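Local coordinates for protein TCR alpha chain (Gallus gallus, PDB 6LIR) that forms the alpha chain of the chicken T-cell receptor, which pairs with a beta chain and probably recognises antigen presented to T cells, at residues Q31-L36 with L97-G102. Sequence-based numbering, arbitrary orientation.
Sequences QWYRQL and LTFGTG
Gln31 and Tyr33 on strand 29-35 meet Leu97 and Phe99 on strand 97-108; the two strands flank antiparallel strand 84-90, so their backbones run in the same direction, with the CA atoms of Tyr33 and Phe99 9.5 Å apart. Direct contact between the flanking strands is made by side chains, in two pairs. Leu97 swings CG beside its carbonyl carbon, opposite the backbone N (chi1 -169°), and its CD1 branch comes within 3.7 Å of Gln31 OE1, the two side chains crossing almost perpendicularly. The extended Gln31 chain thus offers its amide end to a methyl. Two residues further along each strand, Phe99 reaches Tyr33 with the far end of its ring: CE1 lies 3.8 Å from Tyr33 CD1, while CZ sits over one face of the tyrosine ring. Their planes meet obliquely at 55°, with centroids 5.6 Å apart. In Tyr33, CG lies opposite the carbonyl carbon (chi1 -65°), and the ring carries its hydroxyl past Phe99 to a point 2.8 Å from Gln31 NE2. Tyr33 OH is hydrogen-bonded to the backbone N of Leu99 of the TCR beta chain, whose Tyr32 also meets Phe99 edge-to-face. Phe99, Gly100, Thr101 and Gly102 form the Phe-Gly-X-Gly motif of the J segment in an immunoglobulin V domain, and Phe99 additionally packs on Ala88. The contact therefore rests on van der Waals touches, apolar between the rings and amide oxygen against methyl in the other pair, whereas the tyrosine hydroxyl finds its partner across the subunit boundary: one buried patch serves both the alpha V domain and its pairing with beta.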
loop_
_atom_site.group_PDB
_atom_site.type_symbol
_atom_site.label_atom_id
_atom_site.label_comp_id
_atom_site.label_asym_id
_atom_site.label_seq_id
_atom_site.Cartn_x
_atom_site.Cartn_y
_atom_site.Cartn_z
ATOM N N GLN A 31 -21.954 5.679 -0.018
ATOM C CA GLN A 31 -21.161 4.621 0.575
ATOM C C GLN A 31 -19.746 5.130 0.767
ATOM O O GLN A 31 -19.281 6.018 0.046
ATOM C CB GLN A 31 -21.127 3.358 -0.296
ATOM C CG GLN A 31 -22.467 2.675 -0.465
ATOM C CD GLN A 31 -22.571 1.929 -1.780
ATOM O OE1 GLN A 31 -23.530 2.109 -2.531
ATOM N NE2 GLN A 31 -21.582 1.087 -2.067
ATOM N N TRP A 32 -19.053 4.530 1.725
ATOM C CA TRP A 32 -17.668 4.865 1.985
ATOM C C TRP A 32 -16.871 3.575 2.046
ATOM O O TRP A 32 -17.340 2.565 2.583
ATOM C CB TRP A 32 -17.507 5.643 3.292
ATOM C CG TRP A 32 -17.811 7.102 3.172
ATOM C CD1 TRP A 32 -19.044 7.687 3.186
ATOM C CD2 TRP A 32 -16.863 8.165 3.025
ATOM N NE1 TRP A 32 -18.923 9.051 3.060
ATOM C CE2 TRP A 32 -17.594 9.371 2.961
ATOM C CE3 TRP A 32 -15.467 8.217 2.949
ATOM C CZ2 TRP A 32 -16.978 10.614 2.824
ATOM C CZ3 TRP A 32 -14.854 9.454 2.810
ATOM C CH2 TRP A 32 -15.612 10.636 2.750
ATOM N N TYR A 33 -15.668 3.626 1.487
ATOM C CA TYR A 33 -14.754 2.499 1.450
ATOM C C TYR A 33 -13.394 2.978 1.928
ATOM O O TYR A 33 -13.100 4.177 1.932
ATOM C CB TYR A 33 -14.624 1.913 0.033
ATOM C CG TYR A 33 -15.881 1.281 -0.525
ATOM C CD1 TYR A 33 -16.927 2.062 -1.004
ATOM C CD2 TYR A 33 -16.009 -0.100 -0.597
ATOM C CE1 TYR A 33 -18.076 1.483 -1.520
ATOM C CE2 TYR A 33 -17.150 -0.690 -1.110
ATOM C CZ TYR A 33 -18.180 0.105 -1.572
ATOM O OH TYR A 33 -19.314 -0.486 -2.081
ATOM N N ARG A 34 -12.559 2.029 2.335
ATOM C CA ARG A 34 -11.183 2.349 2.665
ATOM C C ARG A 34 -10.277 1.277 2.084
ATOM O O ARG A 34 -10.613 0.087 2.086
ATOM C CB ARG A 34 -10.977 2.512 4.181
ATOM C CG ARG A 34 -10.842 1.242 4.987
ATOM C CD ARG A 34 -10.426 1.594 6.406
ATOM N NE ARG A 34 -10.540 0.460 7.316
ATOM C CZ ARG A 34 -10.285 0.526 8.618
ATOM N NH1 ARG A 34 -9.905 1.676 9.167
ATOM N NH2 ARG A 34 -10.416 -0.555 9.373
ATOM N N GLN A 35 -9.153 1.714 1.547
ATOM C CA GLN A 35 -8.194 0.832 0.899
ATOM C C GLN A 35 -6.915 0.853 1.726
ATOM O O GLN A 35 -6.164 1.834 1.706
ATOM C CB GLN A 35 -7.922 1.237 -0.544
ATOM C CG GLN A 35 -6.853 0.368 -1.183
ATOM C CD GLN A 35 -6.209 0.998 -2.397
ATOM O OE1 GLN A 35 -5.092 0.643 -2.765
ATOM N NE2 GLN A 35 -6.916 1.925 -3.038
ATOM N N LEU A 36 -6.707 -0.202 2.479
ATOM C CA LEU A 36 -5.507 -0.410 3.266
ATOM C C LEU A 36 -4.354 -0.850 2.361
ATOM O O LEU A 36 -4.581 -1.440 1.301
ATOM C CB LEU A 36 -5.764 -1.470 4.331
ATOM C CG LEU A 36 -6.768 -1.118 5.430
ATOM C CD1 LEU A 36 -7.283 -2.388 6.086
ATOM C CD2 LEU A 36 -6.143 -0.196 6.477
ATOM N N LEU A 97 -22.704 3.960 -9.876
ATOM C CA LEU A 97 -21.965 4.384 -8.701
ATOM C C LEU A 97 -20.754 5.185 -9.162
ATOM O O LEU A 97 -20.033 4.759 -10.070
ATOM C CB LEU A 97 -21.540 3.159 -7.890
ATOM C CG LEU A 97 -20.970 3.331 -6.483
ATOM C CD1 LEU A 97 -22.066 3.729 -5.511
ATOM C CD2 LEU A 97 -20.291 2.041 -6.027
ATOM N N THR A 98 -20.529 6.344 -8.546
ATOM C CA THR A 98 -19.408 7.200 -8.911
ATOM C C THR A 98 -18.525 7.405 -7.690
ATOM O O THR A 98 -18.992 7.904 -6.659
ATOM C CB THR A 98 -19.892 8.545 -9.461
ATOM O OG1 THR A 98 -20.749 8.319 -10.587
ATOM C CG2 THR A 98 -18.711 9.389 -9.901
ATOM N N PHE A 99 -17.251 7.046 -7.818
ATOM C CA PHE A 99 -16.303 7.109 -6.718
ATOM C C PHE A 99 -15.618 8.464 -6.649
ATOM O O PHE A 99 -15.360 9.111 -7.667
ATOM C CB PHE A 99 -15.238 6.020 -6.860
ATOM C CG PHE A 99 -15.672 4.684 -6.345
ATOM C CD1 PHE A 99 -15.473 4.343 -5.017
ATOM C CD2 PHE A 99 -16.278 3.767 -7.188
ATOM C CE1 PHE A 99 -15.875 3.112 -4.538
ATOM C CE2 PHE A 99 -16.681 2.531 -6.717
ATOM C CZ PHE A 99 -16.479 2.203 -5.389
ATOM N N GLY A 100 -15.275 8.861 -5.428
ATOM C CA GLY A 100 -14.472 10.042 -5.221
ATOM C C GLY A 100 -13.009 9.768 -5.488
ATOM O O GLY A 100 -12.583 8.635 -5.708
ATOM N N THR A 101 -12.225 10.842 -5.493
ATOM C CA THR A 101 -10.805 10.727 -5.790
ATOM C C THR A 101 -10.017 10.081 -4.654
ATOM O O THR A 101 -8.852 9.728 -4.856
ATOM C CB THR A 101 -10.227 12.101 -6.114
ATOM O OG1 THR A 101 -10.775 13.069 -5.216
ATOM C CG2 THR A 101 -10.569 12.489 -7.547
ATOM N N GLY A 102 -10.609 9.936 -3.471
ATOM C CA GLY A 102 -9.938 9.286 -2.365
ATOM C C GLY A 102 -9.125 10.225 -1.502
ATOM O O GLY A 102 -8.437 11.115 -2.014
#